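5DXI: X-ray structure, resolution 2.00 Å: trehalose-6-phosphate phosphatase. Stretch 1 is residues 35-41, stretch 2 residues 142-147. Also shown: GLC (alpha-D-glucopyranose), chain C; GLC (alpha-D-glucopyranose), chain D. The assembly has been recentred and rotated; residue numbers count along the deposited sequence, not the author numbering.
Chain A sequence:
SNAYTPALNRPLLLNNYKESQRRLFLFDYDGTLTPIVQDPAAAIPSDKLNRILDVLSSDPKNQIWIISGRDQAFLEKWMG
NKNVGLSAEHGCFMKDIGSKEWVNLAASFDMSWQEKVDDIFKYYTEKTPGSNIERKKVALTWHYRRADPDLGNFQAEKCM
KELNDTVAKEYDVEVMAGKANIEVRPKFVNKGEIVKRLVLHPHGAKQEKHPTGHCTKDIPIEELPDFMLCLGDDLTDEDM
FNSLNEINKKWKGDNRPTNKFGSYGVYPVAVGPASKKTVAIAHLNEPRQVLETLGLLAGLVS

Stretch 1 (35-41) PIVQDPA
Stretch 2 142-147: WHYRRA

Two stretches, whose touching residues lie 103 or more apart in sequence, meet over 292 Å² without one hydrogen bond between them; van der Waals packing, one long salt bridge and a shared sugar hold the contact. Stretch 2 leaves its strand after His143 (phi/psi -96/133) and enters a type I turn from Tyr144 to Ala147, closed by Ala147 N to Tyr144 O at 3.2 Å, with Arg145 at -60/-40 and Arg146 at -79/-6.

Stretch 1 starts extended. Pro35 (-69/158) stays out of reach. Ile36 (-68/126, chi1 and chi2 both m) points its CB toward stretch 2 and lays CG2 over one face of the Arg145 guanidinium, 3.7 Å from CZ. The edge of the Arg145 guanidinium (t, t, m, chi4 -78°) meets the chain C glucose: its NE donates to O3 at 2.8 Å, and its NH2 adds a weak bond to O3 at 3.2 Å.

Val37 (-130/169, chi1 m) points its CA-to-CB bond away from stretch 2 and works through its backbone. Its N donates to glucose C O6 at 2.8 Å, while its O accepts from O4 at 2.8 Å and lies 3.8 Å from Arg145 CD. One sugar is thus gripped from both stretches.

At Gln38 (-64/-45; m, p) the chain bends. Its CA lies 6.8 Å from Arg145 CA, its side-chain end leads away, and its O sits 3.8 Å from Arg146 NE. Asp39 (-105/112, chi1 t) points away overall, yet its CB comes within 3.7 Å of Arg146 NH2; its OD1 makes the long salt bridge to Arg146 NH2 at 3.9 Å and accepts from Ala41 N at 3.0 Å. Arg146 (m, t, t, chi4 147°) reaches this site extended.

Pro40 (-58/-30, C-gamma exo) points toward His143 (m, chi2 -82°), its CG 4.4 Å from CE1, the CA atoms 10.0 Å apart.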

# COMPACT_ATOMS: atom_id res chain seq x y z
N PRO A 35 -8.72 -9.49 5.09
CA PRO A 35 -9.89 -8.61 5.17
C PRO A 35 -9.78 -7.54 6.25
O PRO A 35 -8.99 -7.65 7.19
CB PRO A 35 -11.05 -9.59 5.49
CG PRO A 35 -10.40 -10.86 5.90
CD PRO A 35 -9.08 -10.91 5.21
N ILE A 36 -10.56 -6.48 6.07
CA ILE A 36 -10.73 -5.46 7.08
C ILE A 36 -11.48 -6.03 8.28
O ILE A 36 -12.57 -6.57 8.11
CB ILE A 36 -11.49 -4.26 6.52
CG1 ILE A 36 -10.63 -3.57 5.43
CG2 ILE A 36 -11.87 -3.30 7.61
CD1 ILE A 36 -9.41 -2.84 5.97
N VAL A 37 -10.93 -5.90 9.48
CA VAL A 37 -11.63 -6.35 10.67
C VAL A 37 -11.64 -5.28 11.76
O VAL A 37 -10.94 -4.27 11.67
CB VAL A 37 -11.01 -7.64 11.25
CG1 VAL A 37 -11.27 -8.82 10.31
CG2 VAL A 37 -9.50 -7.47 11.53
N GLN A 38 -12.45 -5.54 12.78
CA GLN A 38 -12.69 -4.62 13.88
C GLN A 38 -11.41 -4.36 14.70
O GLN A 38 -11.08 -3.23 15.06
CB GLN A 38 -13.80 -5.19 14.76
CG GLN A 38 -15.17 -5.33 14.05
CD GLN A 38 -15.30 -6.61 13.17
OE1 GLN A 38 -14.38 -7.43 13.09
NE2 GLN A 38 -16.44 -6.75 12.52
N ASP A 39 -10.71 -5.45 15.00
CA ASP A 39 -9.51 -5.40 15.84
C ASP A 39 -8.28 -5.55 14.96
O ASP A 39 -8.06 -6.62 14.37
CB ASP A 39 -9.60 -6.50 16.90
CG ASP A 39 -8.37 -6.56 17.80
OD1 ASP A 39 -7.42 -5.77 17.62
OD2 ASP A 39 -8.38 -7.41 18.72
N PRO A 40 -7.46 -4.48 14.85
CA PRO A 40 -6.29 -4.53 13.95
C PRO A 40 -5.34 -5.67 14.29
O PRO A 40 -4.71 -6.21 13.38
CB PRO A 40 -5.63 -3.16 14.16
CG PRO A 40 -6.76 -2.26 14.58
CD PRO A 40 -7.65 -3.14 15.44
N ALA A 41 -5.27 -6.06 15.56
CA ALA A 41 -4.35 -7.13 15.97
C ALA A 41 -4.78 -8.49 15.43
O ALA A 41 -3.98 -9.43 15.39
CB ALA A 41 -4.24 -7.18 17.50
N TRP A 142 -5.93 7.90 13.94
CA TRP A 142 -7.12 7.93 14.78
C TRP A 142 -8.15 6.97 14.21
O TRP A 142 -8.60 7.13 13.07
CB TRP A 142 -7.68 9.35 14.90
CG TRP A 142 -8.89 9.42 15.80
CD1 TRP A 142 -8.95 9.12 17.14
CD2 TRP A 142 -10.21 9.83 15.42
NE1 TRP A 142 -10.23 9.31 17.61
CE2 TRP A 142 -11.02 9.75 16.58
CE3 TRP A 142 -10.79 10.26 14.22
CZ2 TRP A 142 -12.37 10.08 16.56
CZ3 TRP A 142 -12.13 10.59 14.21
CH2 TRP A 142 -12.91 10.50 15.37
N HIS A 143 -8.49 5.95 15.00
CA HIS A 143 -9.45 4.92 14.61
C HIS A 143 -10.85 5.21 15.13
O HIS A 143 -11.01 5.51 16.31
CB HIS A 143 -9.03 3.56 15.14
CG HIS A 143 -7.79 2.99 14.51
ND1 HIS A 143 -7.82 2.33 13.30
CD2 HIS A 143 -6.51 2.94 14.94
CE1 HIS A 143 -6.60 1.90 13.02
NE2 HIS A 143 -5.79 2.26 13.99
N TYR A 144 -11.87 5.09 14.28
CA TYR A 144 -13.25 5.23 14.76
C TYR A 144 -14.19 4.15 14.23
O TYR A 144 -15.41 4.33 14.21
CB TYR A 144 -13.81 6.62 14.44
CG TYR A 144 -13.85 7.00 12.98
CD1 TYR A 144 -14.99 6.78 12.22
CD2 TYR A 144 -12.76 7.62 12.37
CE1 TYR A 144 -15.04 7.15 10.87
CE2 TYR A 144 -12.80 7.99 11.02
CZ TYR A 144 -13.95 7.75 10.28
OH TYR A 144 -14.02 8.10 8.95
N ARG A 145 -13.63 3.02 13.80
CA ARG A 145 -14.44 1.91 13.29
C ARG A 145 -15.42 1.41 14.37
O ARG A 145 -16.57 1.11 14.07
CB ARG A 145 -13.55 0.77 12.78
CG ARG A 145 -14.30 -0.44 12.24
CD ARG A 145 -13.37 -1.35 11.44
NE ARG A 145 -12.73 -0.62 10.34
CZ ARG A 145 -13.32 -0.32 9.18
NH1 ARG A 145 -14.59 -0.68 8.97
NH2 ARG A 145 -12.65 0.35 8.24
N ARG A 146 -14.96 1.34 15.61
CA ARG A 146 -15.77 0.80 16.71
C ARG A 146 -16.81 1.78 17.25
O ARG A 146 -17.61 1.41 18.12
CB ARG A 146 -14.85 0.37 17.84
CG ARG A 146 -13.93 -0.78 17.51
CD ARG A 146 -13.06 -1.07 18.72
NE ARG A 146 -12.24 -2.28 18.59
CZ ARG A 146 -11.03 -2.42 19.12
NH1 ARG A 146 -10.49 -1.42 19.80
NH2 ARG A 146 -10.35 -3.56 18.97
N ALA A 147 -16.80 3.02 16.78
CA ALA A 147 -17.76 4.02 17.23
C ALA A 147 -19.09 3.89 16.48
O ALA A 147 -19.18 3.15 15.50
CB ALA A 147 -17.21 5.42 17.06
C1 GLC C . -6.97 -0.70 8.82
C2 GLC C . -8.30 0.03 8.89
C3 GLC C . -8.93 -0.16 10.26
C4 GLC C . -9.12 -1.65 10.54
C5 GLC C . -7.76 -2.34 10.44
C6 GLC C . -7.85 -3.85 10.61
O2 GLC C . -8.13 1.43 8.65
O3 GLC C . -10.18 0.53 10.28
O4 GLC C . -9.63 -1.84 11.86
O5 GLC C . -7.18 -2.08 9.15
O6 GLC C . -8.53 -4.40 9.46
C1 GLC D . -4.82 -0.85 9.80
C2 GLC D . -3.93 -0.29 10.90
C3 GLC D . -3.45 1.10 10.51
C4 GLC D . -2.75 1.03 9.16
C5 GLC D . -3.70 0.44 8.14
C6 GLC D . -2.98 0.24 6.82
O1 GLC D . -6.02 -0.08 9.69
O2 GLC D . -4.68 -0.24 12.12
O3 GLC D . -2.54 1.59 11.48
O4 GLC D . -2.33 2.34 8.74
O5 GLC D . -4.15 -0.84 8.54
O6 GLC D . -1.97 -0.76 6.98